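Local coordinates for protein methylocystis parvus OBBP MbnE (Methylocystis parvus OBBP, PDB 5ICQ) that probably binds the copper-chelating peptide methanobactin in the periplasm, as a solute-binding protein of family 5, and takes part in its transport, at residues F342-V351 with L458-I469; G376-L387 with A396-R404. All coordinates share one frame; numbering follows the deposited sequence.

Contact 1 of 2, residues F342-V351 with L458-I469; sequences FGMMFDFEWV and LALAYASSLARI
Tyr-462 and Phe-342 are joined by the one direct hydrogen bond of this contact: the phenol OH donates to Phe-342 O at 2.8 Å. The donor stands above the carbonyl plane, 78° out of it, while Met-345 N reaches the same oxygen from the opposite face, so the Phe-342 carbonyl, just before the type I turn Gly-343 to Phe-346, is gripped by two donors. The phenol ring is also a target for Phe-346, whose edge points at its face in a T-shaped pair, with ring centroids 5.7 Å apart and planes at 89°. A phenylalanine in place of Tyr-462 would probably keep this aromatic pair but leave Phe-342 O without its second donor. Met-345 brings the other large apolar surface. Bent at chi2 and chi3, its chain curls so that CG meets Ile-469 CD1 at 3.8 Å and the terminal CE lies against the Arg-468 guanidinium. Leu-466 CD2 serves two partners, packing on Met-345 CB and over one face of the Phe-342 ring.

Two waters make a second, polar layer. One donates to Met-345 O and accepts from Arg-468 NH1; the other accepts from Asp-347 N and lies 2.9 Å from Ser-465 OG, to which it is hydrogen-bonded. Asp-347 is the N-cap of helix 348-355, its OD1 accepting from Trp-350 N at 3.1 Å and also bonded to Ser-408. Beyond this cap, Ala-461 CB touches both Trp-350 CZ3 and Val-351 CG1. The break between helices 336-343 and 348-355 is thus packed across helix 453-467, with strand 472-477 against Leu-466, strand 567-572 against Phe-346 and Tyr-462, and helix 415-427 against Phe-342.

Contact 2 of 2, residues G376-L387 with A396-R404; sequences GRGASEKERALL and AEILEGEWR. With SO4 (sulfate ion), chain D.
Arg-384 and Glu-400 face each other end-on, NH1 donating to OE2 at 3.1 Å and NH2 to OE1 at 3.0 Å. Both oxygens lie within 5° of the guanidinium plane and are met on their syn sides, but the two flat groups are turned 28° apart, so the bidentate salt bridge is slightly twisted. Glu-400 has its CG beside the backbone N and bends again at chi2, which folds the carboxylate back toward the arginine although its CB points away. Arg-384, extended from CG to NE, uses its other side on Ala-379 O: NE and NH2 both donate to that one oxygen, NH2 on a lone pair in the carbonyl plane and NE from above it. With four N-H bonds the guanidinium is probably fixed in rotation, and the charge of Glu-381 adds a long, out-of-plane ion pair.

The backbone here combines two helix ends. Ser-380 and Glu-383 form a capping box at the start of helix 381-387, in which Ser-380 N to Glu-383 OE2 is the weak half, while Gly-401 closes helix 396-399 in a Schellman motif. A CB on Gly-401 would clash with Arg-377 C and Gly-378 N. Between these ends Ala-379 N donates to Leu-399 O at 3.0 Å, almost in line with the carbonyl.

Leu-399, with CG anti to the backbone N (chi1 -173°), divides its branches: CD1 lies 3.6 Å from Ala-379 CB and touches Leu-387 CD1, whose side chain runs past it in the opposite direction, whereas CD2 meets Arg-384 NH1 at 3.5 Å. Arg-559 of helix 547-563 pairs with Glu-383 and bonds to the carbonyls of Arg-377 and Ile-398. At the other end of helix 396-399, Ala-396 N donates to O4 of a sulfate ion, probably from the crystallisation liquor, at 2.8 Å.

Contact 2 falls within the chain segment that runs between the two halves of contact 1, whose segments are separated by 106 residues, whereas only eight residues part 376-387 from 396-404. In space they are distinct: their centres are 28 Å apart, and their nearest atoms approach to about 6 Å without touching. Both lie well out from the middle of the chain, with centres 28 Å and 26 Å from it, and all four segments fall in the family 5 solute-binding range. Neither contact includes a bound methanobactin; the sulfate beside contact 2, also held by Arg-395, is no sure guide to where methanobactin binds.

Contact 1 of 2, residues F342-V351 with L458-I469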
loop_
_atom_site.group_PDB
_atom_site.type_symbol
_atom_site.label_atom_id
_atom_site.label_comp_id
_atom_site.label_asym_id
_atom_site.label_seq_id
_atom_site.Cartn_x
_atom_site.Cartn_y
_atom_site.Cartn_z
ATOM N N PHE A 342 12.099 23.642 10.434
ATOM C CA PHE A 342 13.110 22.809 9.795
ATOM C C PHE A 342 12.611 22.291 8.455
ATOM O O PHE A 342 13.382 22.186 7.491
ATOM C CB PHE A 342 13.497 21.634 10.695
ATOM C CG PHE A 342 14.525 21.965 11.737
ATOM C CD1 PHE A 342 14.639 23.248 12.253
ATOM C CD2 PHE A 342 15.392 20.975 12.202
ATOM C CE1 PHE A 342 15.593 23.537 13.230
ATOM C CE2 PHE A 342 16.343 21.256 13.173
ATOM C CZ PHE A 342 16.443 22.540 13.691
ATOM N N GLY A 343 11.319 21.981 8.374
ATOM C CA GLY A 343 10.752 21.501 7.126
ATOM C C GLY A 343 10.848 22.514 6.006
ATOM O O GLY A 343 10.965 22.140 4.839
ATOM N N MET A 344 10.808 23.805 6.343
ATOM C CA MET A 344 10.919 24.858 5.338
ATOM C C MET A 344 12.247 24.834 4.612
ATOM O O MET A 344 12.362 25.411 3.524
ATOM C CB MET A 344 10.772 26.231 5.988
ATOM C CG MET A 344 9.400 26.534 6.505
ATOM S SD MET A 344 9.427 28.149 7.310
ATOM C CE MET A 344 7.705 28.235 7.804
ATOM N N MET A 345 13.264 24.225 5.202
ATOM C CA MET A 345 14.592 24.313 4.628
ATOM C C MET A 345 14.889 23.210 3.626
ATOM O O MET A 345 15.922 23.272 2.955
ATOM C CB MET A 345 15.635 24.301 5.738
ATOM C CG MET A 345 15.486 25.459 6.726
ATOM S SD MET A 345 15.565 27.097 5.950
ATOM C CE MET A 345 17.221 27.070 5.256
ATOM N N PHE A 346 14.019 22.212 3.480
ATOM C CA PHE A 346 14.278 21.169 2.492
ATOM C C PHE A 346 13.992 21.703 1.093
ATOM O O PHE A 346 12.880 22.155 0.817
ATOM C CB PHE A 346 13.434 19.921 2.750
ATOM C CG PHE A 346 13.673 18.842 1.732
ATOM C CD1 PHE A 346 14.902 18.203 1.668
ATOM C CD2 PHE A 346 12.697 18.501 0.814
ATOM C CE1 PHE A 346 15.151 17.229 0.718
ATOM C CE2 PHE A 346 12.937 17.523 -0.135
ATOM C CZ PHE A 346 14.163 16.887 -0.180
ATOM N N ASP A 347 14.983 21.628 0.200
ATOM C CA ASP A 347 14.868 22.197 -1.147
ATOM C C ASP A 347 14.603 21.066 -2.138
ATOM O O ASP A 347 15.527 20.474 -2.700
ATOM C CB ASP A 347 16.129 22.979 -1.503
ATOM C CG ASP A 347 16.016 23.693 -2.843
ATOM O OD1 ASP A 347 15.119 23.350 -3.638
ATOM O OD2 ASP A 347 16.828 24.597 -3.110
ATOM N N PHE A 348 13.321 20.769 -2.362
ATOM C CA PHE A 348 12.988 19.650 -3.240
ATOM C C PHE A 348 13.364 19.938 -4.687
ATOM O O PHE A 348 13.814 19.042 -5.406
ATOM C CB PHE A 348 11.496 19.319 -3.172
ATOM C CG PHE A 348 11.050 18.416 -4.292
ATOM C CD1 PHE A 348 11.531 17.117 -4.370
ATOM C CD2 PHE A 348 10.181 18.871 -5.280
ATOM C CE1 PHE A 348 11.154 16.276 -5.415
ATOM C CE2 PHE A 348 9.787 18.027 -6.327
ATOM C CZ PHE A 348 10.283 16.731 -6.386
ATOM N N GLU A 349 13.145 21.172 -5.143
ATOM C CA GLU A 349 13.414 21.499 -6.539
ATOM C C GLU A 349 14.863 21.189 -6.906
ATOM O O GLU A 349 15.139 20.653 -7.988
ATOM C CB GLU A 349 13.074 22.969 -6.790
ATOM C CG GLU A 349 11.566 23.309 -6.644
ATOM C CD GLU A 349 10.994 23.114 -5.223
ATOM O OE1 GLU A 349 9.868 22.572 -5.090
ATOM O OE2 GLU A 349 11.659 23.499 -4.239
ATOM N N TRP A 350 15.797 21.465 -5.994
ATOM C CA TRP A 350 17.200 21.156 -6.254
ATOM C C TRP A 350 17.431 19.649 -6.377
ATOM O O TRP A 350 18.125 19.199 -7.300
ATOM C CB TRP A 350 18.086 21.756 -5.157
ATOM C CG TRP A 350 19.556 21.599 -5.448
ATOM C CD1 TRP A 350 20.359 22.477 -6.120
ATOM C CD2 TRP A 350 20.389 20.488 -5.089
ATOM N NE1 TRP A 350 21.644 21.988 -6.189
ATOM C CE2 TRP A 350 21.689 20.768 -5.561
ATOM C CE3 TRP A 350 20.166 19.294 -4.397
ATOM C CZ2 TRP A 350 22.760 19.890 -5.371
ATOM C CZ3 TRP A 350 21.226 18.417 -4.212
ATOM C CH2 TRP A 350 22.512 18.723 -4.698
ATOM N N VAL A 351 16.884 18.839 -5.459
ATOM C CA VAL A 351 17.148 17.406 -5.575
ATOM C C VAL A 351 16.460 16.838 -6.813
ATOM O O VAL A 351 17.023 15.984 -7.507
ATOM C CB VAL A 351 16.761 16.617 -4.300
ATOM C CG1 VAL A 351 17.496 17.148 -3.062
ATOM C CG2 VAL A 351 15.277 16.562 -4.081
ATOM N N LEU A 458 20.052 12.383 -0.286
ATOM C CA LEU A 458 18.944 13.244 0.125
ATOM C C LEU A 458 19.246 13.920 1.456
ATOM O O LEU A 458 18.982 15.114 1.638
ATOM C CB LEU A 458 17.657 12.424 0.237
ATOM C CG LEU A 458 17.027 11.863 -1.033
ATOM C CD1 LEU A 458 15.767 11.045 -0.693
ATOM C CD2 LEU A 458 16.676 13.018 -1.964
ATOM N N ALA A 459 19.780 13.161 2.410
ATOM C CA ALA A 459 20.028 13.717 3.735
ATOM C C ALA A 459 21.166 14.729 3.709
ATOM O O ALA A 459 21.132 15.730 4.441
ATOM C CB ALA A 459 20.326 12.583 4.723
ATOM N N LEU A 460 22.186 14.481 2.878
ATOM C CA LEU A 460 23.298 15.421 2.760
ATOM C C LEU A 460 22.842 16.736 2.143
ATOM O O LEU A 460 23.340 17.808 2.507
ATOM C CB LEU A 460 24.425 14.797 1.925
ATOM C CG LEU A 460 25.208 13.675 2.619
ATOM C CD1 LEU A 460 26.094 12.907 1.624
ATOM C CD2 LEU A 460 26.079 14.272 3.751
ATOM N N ALA A 461 21.922 16.673 1.180
ATOM C CA ALA A 461 21.373 17.910 0.629
ATOM C C ALA A 461 20.633 18.691 1.704
ATOM O O ALA A 461 20.817 19.907 1.854
ATOM C CB ALA A 461 20.450 17.589 -0.552
ATOM N N TYR A 462 19.790 17.997 2.470
ATOM C CA TYR A 462 19.063 18.630 3.562
ATOM C C TYR A 462 20.021 19.199 4.598
ATOM O O TYR A 462 19.825 20.322 5.084
ATOM C CB TYR A 462 18.116 17.603 4.189
ATOM C CG TYR A 462 17.044 18.147 5.129
ATOM C CD1 TYR A 462 16.625 19.473 5.072
ATOM C CD2 TYR A 462 16.429 17.297 6.057
ATOM C CE1 TYR A 462 15.617 19.951 5.928
ATOM C CE2 TYR A 462 15.432 17.754 6.899
ATOM C CZ TYR A 462 15.037 19.081 6.839
ATOM O OH TYR A 462 14.057 19.527 7.696
ATOM N N ALA A 463 21.086 18.454 4.929
ATOM C CA ALA A 463 22.041 18.939 5.925
ATOM C C ALA A 463 22.683 20.239 5.470
ATOM O O ALA A 463 22.868 21.174 6.264
ATOM C CB ALA A 463 23.118 17.881 6.185
ATOM N N SER A 464 23.021 20.312 4.186
ATOM C CA SER A 464 23.629 21.515 3.632
ATOM C C SER A 464 22.685 22.707 3.730
ATOM O O SER A 464 23.117 23.832 4.003
ATOM C CB SER A 464 24.032 21.250 2.179
ATOM O OG SER A 464 24.687 22.371 1.625
ATOM N N SER A 465 21.388 22.484 3.509
ATOM C CA SER A 465 20.409 23.563 3.651
ATOM C C SER A 465 20.258 24.009 5.100
ATOM O O SER A 465 20.161 25.211 5.381
ATOM C CB SER A 465 19.056 23.107 3.106
ATOM O OG SER A 465 19.115 22.988 1.696
ATOM N N LEU A 466 20.193 23.055 6.030
ATOM C CA LEU A 466 20.019 23.407 7.435
ATOM C C LEU A 466 21.231 24.139 7.984
ATOM O O LEU A 466 21.094 24.963 8.896
ATOM C CB LEU A 466 19.736 22.145 8.257
ATOM C CG LEU A 466 18.295 21.649 8.040
ATOM C CD1 LEU A 466 18.145 20.222 8.521
ATOM C CD2 LEU A 466 17.270 22.556 8.757
ATOM N N ALA A 467 22.422 23.855 7.452
ATOM C CA ALA A 467 23.607 24.593 7.876
ATOM C C ALA A 467 23.427 26.093 7.681
ATOM O O ALA A 467 24.024 26.891 8.417
ATOM C CB ALA A 467 24.838 24.107 7.110
ATOM N N ARG A 468 22.612 26.492 6.703
ATOM C CA ARG A 468 22.402 27.911 6.425
ATOM C C ARG A 468 21.628 28.627 7.526
ATOM O O ARG A 468 21.686 29.858 7.585
ATOM C CB ARG A 468 21.696 28.093 5.078
ATOM C CG ARG A 468 22.578 27.733 3.872
ATOM C CD ARG A 468 21.795 27.698 2.563
ATOM N NE ARG A 468 20.629 28.580 2.588
ATOM C CZ ARG A 468 19.368 28.161 2.565
ATOM N NH1 ARG A 468 19.096 26.857 2.515
ATOM N NH2 ARG A 468 18.378 29.043 2.593
ATOM N N ILE A 469 20.935 27.906 8.414
ATOM C CA ILE A 469 20.313 28.563 9.566
ATOM C C ILE A 469 21.012 28.119 10.847
ATOM O O ILE A 469 20.417 28.135 11.931
ATOM C CB ILE A 469 18.794 28.301 9.644
ATOM C CG1 ILE A 469 18.483 26.801 9.641
ATOM C CG2 ILE A 469 18.056 29.024 8.512
ATOM C CD1 ILE A 469 17.050 26.485 10.047
HETATM O O HOH W 1 16.925 25.346 1.533
HETATM O O HOH W 2 17.494 20.638 1.017
#

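Contact 2 of 2, residues G376-L387 with A396-R404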
loop_
_atom_site.group_PDB
_atom_site.type_symbol
_atom_site.label_atom_id
_atom_site.label_comp_id
_atom_site.label_asym_id
_atom_site.label_seq_id
_atom_site.Cartn_x
_atom_site.Cartn_y
_atom_site.Cartn_z
ATOM N N GLY A 376 -5.106 21.935 -0.790
ATOM C CA GLY A 376 -5.782 22.908 -1.629
ATOM C C GLY A 376 -7.287 22.951 -1.492
ATOM O O GLY A 376 -7.959 23.549 -2.339
ATOM N N ARG A 377 -7.841 22.335 -0.450
ATOM C CA ARG A 377 -9.279 22.315 -0.205
ATOM C C ARG A 377 -9.552 22.907 1.169
ATOM O O ARG A 377 -8.960 22.468 2.161
ATOM C CB ARG A 377 -9.830 20.885 -0.271
ATOM C CG ARG A 377 -9.519 20.154 -1.568
ATOM C CD ARG A 377 -10.194 18.792 -1.616
ATOM N NE ARG A 377 -10.185 18.236 -2.966
ATOM C CZ ARG A 377 -9.629 17.076 -3.304
ATOM N NH1 ARG A 377 -9.028 16.320 -2.385
ATOM N NH2 ARG A 377 -9.682 16.666 -4.566
ATOM N N GLY A 378 -10.436 23.900 1.231
ATOM C CA GLY A 378 -10.861 24.414 2.523
ATOM C C GLY A 378 -11.687 23.374 3.264
ATOM O O GLY A 378 -12.440 22.606 2.663
ATOM N N ALA A 379 -11.523 23.332 4.585
ATOM C CA ALA A 379 -12.285 22.382 5.380
ATOM C C ALA A 379 -13.775 22.667 5.251
ATOM O O ALA A 379 -14.216 23.817 5.321
ATOM C CB ALA A 379 -11.865 22.448 6.851
ATOM N N SER A 380 -14.553 21.611 5.064
ATOM C CA SER A 380 -15.989 21.796 4.956
ATOM C C SER A 380 -16.603 22.045 6.334
ATOM O O SER A 380 -15.952 21.904 7.370
ATOM C CB SER A 380 -16.630 20.576 4.316
ATOM O OG SER A 380 -16.518 19.474 5.190
ATOM N N GLU A 381 -17.885 22.411 6.341
ATOM C CA GLU A 381 -18.584 22.561 7.614
ATOM C C GLU A 381 -18.639 21.238 8.369
ATOM O O GLU A 381 -18.533 21.217 9.601
ATOM C CB GLU A 381 -19.992 23.124 7.390
ATOM C CG GLU A 381 -19.972 24.583 6.969
ATOM C CD GLU A 381 -19.080 25.428 7.871
ATOM O OE1 GLU A 381 -19.383 25.527 9.082
ATOM O OE2 GLU A 381 -18.069 25.979 7.378
ATOM N N LYS A 382 -18.772 20.123 7.647
ATOM C CA LYS A 382 -18.776 18.816 8.300
ATOM C C LYS A 382 -17.397 18.482 8.858
ATOM O O LYS A 382 -17.290 17.866 9.923
ATOM C CB LYS A 382 -19.216 17.710 7.332
ATOM C CG LYS A 382 -20.655 17.710 6.888
ATOM C CD LYS A 382 -21.046 18.965 6.202
ATOM C CE LYS A 382 -20.210 19.228 5.029
ATOM N NZ LYS A 382 -20.272 20.619 4.624
ATOM N N GLU A 383 -16.332 18.847 8.136
ATOM C CA GLU A 383 -14.986 18.661 8.675
ATOM C C GLU A 383 -14.798 19.474 9.945
ATOM O O GLU A 383 -14.225 18.992 10.930
ATOM C CB GLU A 383 -13.929 19.075 7.653
ATOM C CG GLU A 383 -13.667 18.113 6.541
ATOM C CD GLU A 383 -12.392 18.492 5.810
ATOM O OE1 GLU A 383 -11.308 18.318 6.410
ATOM O OE2 GLU A 383 -12.481 19.014 4.676
ATOM N N ARG A 384 -15.254 20.724 9.932
ATOM C CA ARG A 384 -15.077 21.577 11.102
ATOM C C ARG A 384 -15.851 21.035 12.296
ATOM O O ARG A 384 -15.381 21.121 13.434
ATOM C CB ARG A 384 -15.485 23.015 10.755
ATOM C CG ARG A 384 -14.507 23.682 9.760
ATOM C CD ARG A 384 -15.046 25.006 9.181
ATOM N NE ARG A 384 -14.418 25.314 7.890
ATOM C CZ ARG A 384 -13.382 26.138 7.718
ATOM N NH1 ARG A 384 -12.848 26.777 8.752
ATOM N NH2 ARG A 384 -12.882 26.336 6.496
ATOM N N ALA A 385 -17.004 20.416 12.051
ATOM C CA ALA A 385 -17.745 19.798 13.139
ATOM C C ALA A 385 -16.979 18.612 13.721
ATOM O O ALA A 385 -16.959 18.430 14.943
ATOM C CB ALA A 385 -19.134 19.371 12.660
ATOM N N LEU A 386 -16.341 17.799 12.864
ATOM C CA LEU A 386 -15.512 16.696 13.358
ATOM C C LEU A 386 -14.361 17.207 14.209
ATOM O O LEU A 386 -13.966 16.564 15.192
ATOM C CB LEU A 386 -14.941 15.877 12.197
ATOM C CG LEU A 386 -15.878 14.938 11.449
ATOM C CD1 LEU A 386 -15.128 14.247 10.320
ATOM C CD2 LEU A 386 -16.481 13.915 12.400
ATOM N N LEU A 387 -13.788 18.344 13.822
ATOM C CA LEU A 387 -12.629 18.905 14.501
ATOM C C LEU A 387 -12.989 19.742 15.723
ATOM O O LEU A 387 -12.077 20.150 16.447
ATOM C CB LEU A 387 -11.825 19.757 13.511
ATOM C CG LEU A 387 -11.191 19.002 12.334
ATOM C CD1 LEU A 387 -10.675 19.977 11.271
ATOM C CD2 LEU A 387 -10.041 18.131 12.837
ATOM N N ALA A 396 -4.274 27.150 10.993
ATOM C CA ALA A 396 -5.186 27.871 10.104
ATOM C C ALA A 396 -4.789 27.714 8.640
ATOM O O ALA A 396 -5.657 27.577 7.769
ATOM C CB ALA A 396 -5.239 29.356 10.480
ATOM N N GLU A 397 -3.480 27.732 8.352
ATOM C CA GLU A 397 -3.010 27.617 6.971
ATOM C C GLU A 397 -3.446 26.289 6.359
ATOM O O GLU A 397 -3.774 26.209 5.168
ATOM C CB GLU A 397 -1.479 27.757 6.931
ATOM C CG GLU A 397 -0.729 26.707 7.792
ATOM C CD GLU A 397 0.781 26.924 7.893
ATOM O OE1 GLU A 397 1.336 27.797 7.190
ATOM O OE2 GLU A 397 1.420 26.195 8.683
ATOM N N ILE A 398 -3.495 25.241 7.173
ATOM C CA ILE A 398 -3.915 23.931 6.687
ATOM C C ILE A 398 -5.437 23.802 6.701
ATOM O O ILE A 398 -6.029 23.186 5.800
ATOM C CB ILE A 398 -3.211 22.854 7.534
ATOM C CG1 ILE A 398 -1.727 22.826 7.149
ATOM C CG2 ILE A 398 -3.868 21.484 7.338
ATOM C CD1 ILE A 398 -0.831 22.058 8.098
ATOM N N LEU A 399 -6.095 24.399 7.696
ATOM C CA LEU A 399 -7.553 24.332 7.774
ATOM C C LEU A 399 -8.195 24.953 6.536
ATOM O O LEU A 399 -9.199 24.448 6.029
ATOM C CB LEU A 399 -8.053 25.037 9.038
ATOM C CG LEU A 399 -9.551 24.907 9.368
ATOM C CD1 LEU A 399 -9.910 23.480 9.748
ATOM C CD2 LEU A 399 -9.947 25.872 10.483
ATOM N N GLU A 400 -7.608 26.026 6.014
ATOM C CA GLU A 400 -8.206 26.723 4.881
ATOM C C GLU A 400 -7.722 26.207 3.525
ATOM O O GLU A 400 -8.166 26.716 2.489
ATOM C CB GLU A 400 -7.951 28.229 5.004
ATOM C CG GLU A 400 -8.498 28.843 6.299
ATOM C CD GLU A 400 -9.970 28.495 6.580
ATOM O OE1 GLU A 400 -10.754 28.316 5.623
ATOM O OE2 GLU A 400 -10.347 28.412 7.770
ATOM N N GLY A 401 -6.860 25.194 3.501
ATOM C CA GLY A 401 -6.374 24.643 2.248
ATOM C C GLY A 401 -5.364 25.505 1.518
ATOM O O GLY A 401 -5.236 25.390 0.300
ATOM N N GLU A 402 -4.657 26.384 2.226
ATOM C CA GLU A 402 -3.637 27.234 1.629
ATOM C C GLU A 402 -2.227 26.688 1.789
ATOM O O GLU A 402 -1.300 27.231 1.176
ATOM C CB GLU A 402 -3.682 28.639 2.242
ATOM C CG GLU A 402 -5.011 29.324 2.050
ATOM C CD GLU A 402 -4.963 30.790 2.429
ATOM O OE1 GLU A 402 -3.922 31.244 2.954
ATOM O OE2 GLU A 402 -5.968 31.486 2.192
ATOM N N TRP A 403 -2.032 25.655 2.599
ATOM C CA TRP A 403 -0.688 25.194 2.915
ATOM C C TRP A 403 -0.177 24.199 1.877
ATOM O O TRP A 403 -0.930 23.386 1.337
ATOM C CB TRP A 403 -0.654 24.546 4.305
ATOM C CG TRP A 403 0.716 24.066 4.695
ATOM C CD1 TRP A 403 1.702 24.801 5.311
ATOM C CD2 TRP A 403 1.263 22.756 4.486
ATOM N NE1 TRP A 403 2.823 24.018 5.504
ATOM C CE2 TRP A 403 2.580 22.762 5.005
ATOM C CE3 TRP A 403 0.766 21.574 3.920
ATOM C CZ2 TRP A 403 3.401 21.634 4.974
ATOM C CZ3 TRP A 403 1.585 20.453 3.894
ATOM C CH2 TRP A 403 2.889 20.494 4.411
ATOM N N ARG A 404 1.128 24.264 1.621
ATOM C CA ARG A 404 1.874 23.287 0.844
ATOM C C ARG A 404 3.266 23.210 1.449
ATOM O O ARG A 404 3.713 24.181 2.072
ATOM C CB ARG A 404 1.976 23.689 -0.636
ATOM C CG ARG A 404 2.788 24.977 -0.816
ATOM C CD ARG A 404 2.921 25.430 -2.269
ATOM N NE ARG A 404 3.632 26.706 -2.346
ATOM C CZ ARG A 404 3.898 27.358 -3.474
ATOM N NH1 ARG A 404 3.520 26.854 -4.638
ATOM N NH2 ARG A 404 4.550 28.514 -3.432
HETATM S S SO4 D . -2.495 29.001 13.890
HETATM O O1 SO4 D . -2.936 30.023 14.835
HETATM O O2 SO4 D . -1.457 28.180 14.508
HETATM O O3 SO4 D . -1.969 29.651 12.693
HETATM O O4 SO4 D . -3.644 28.175 13.543
HETATM O O HOH W 3 -3.541 22.914 1.638
#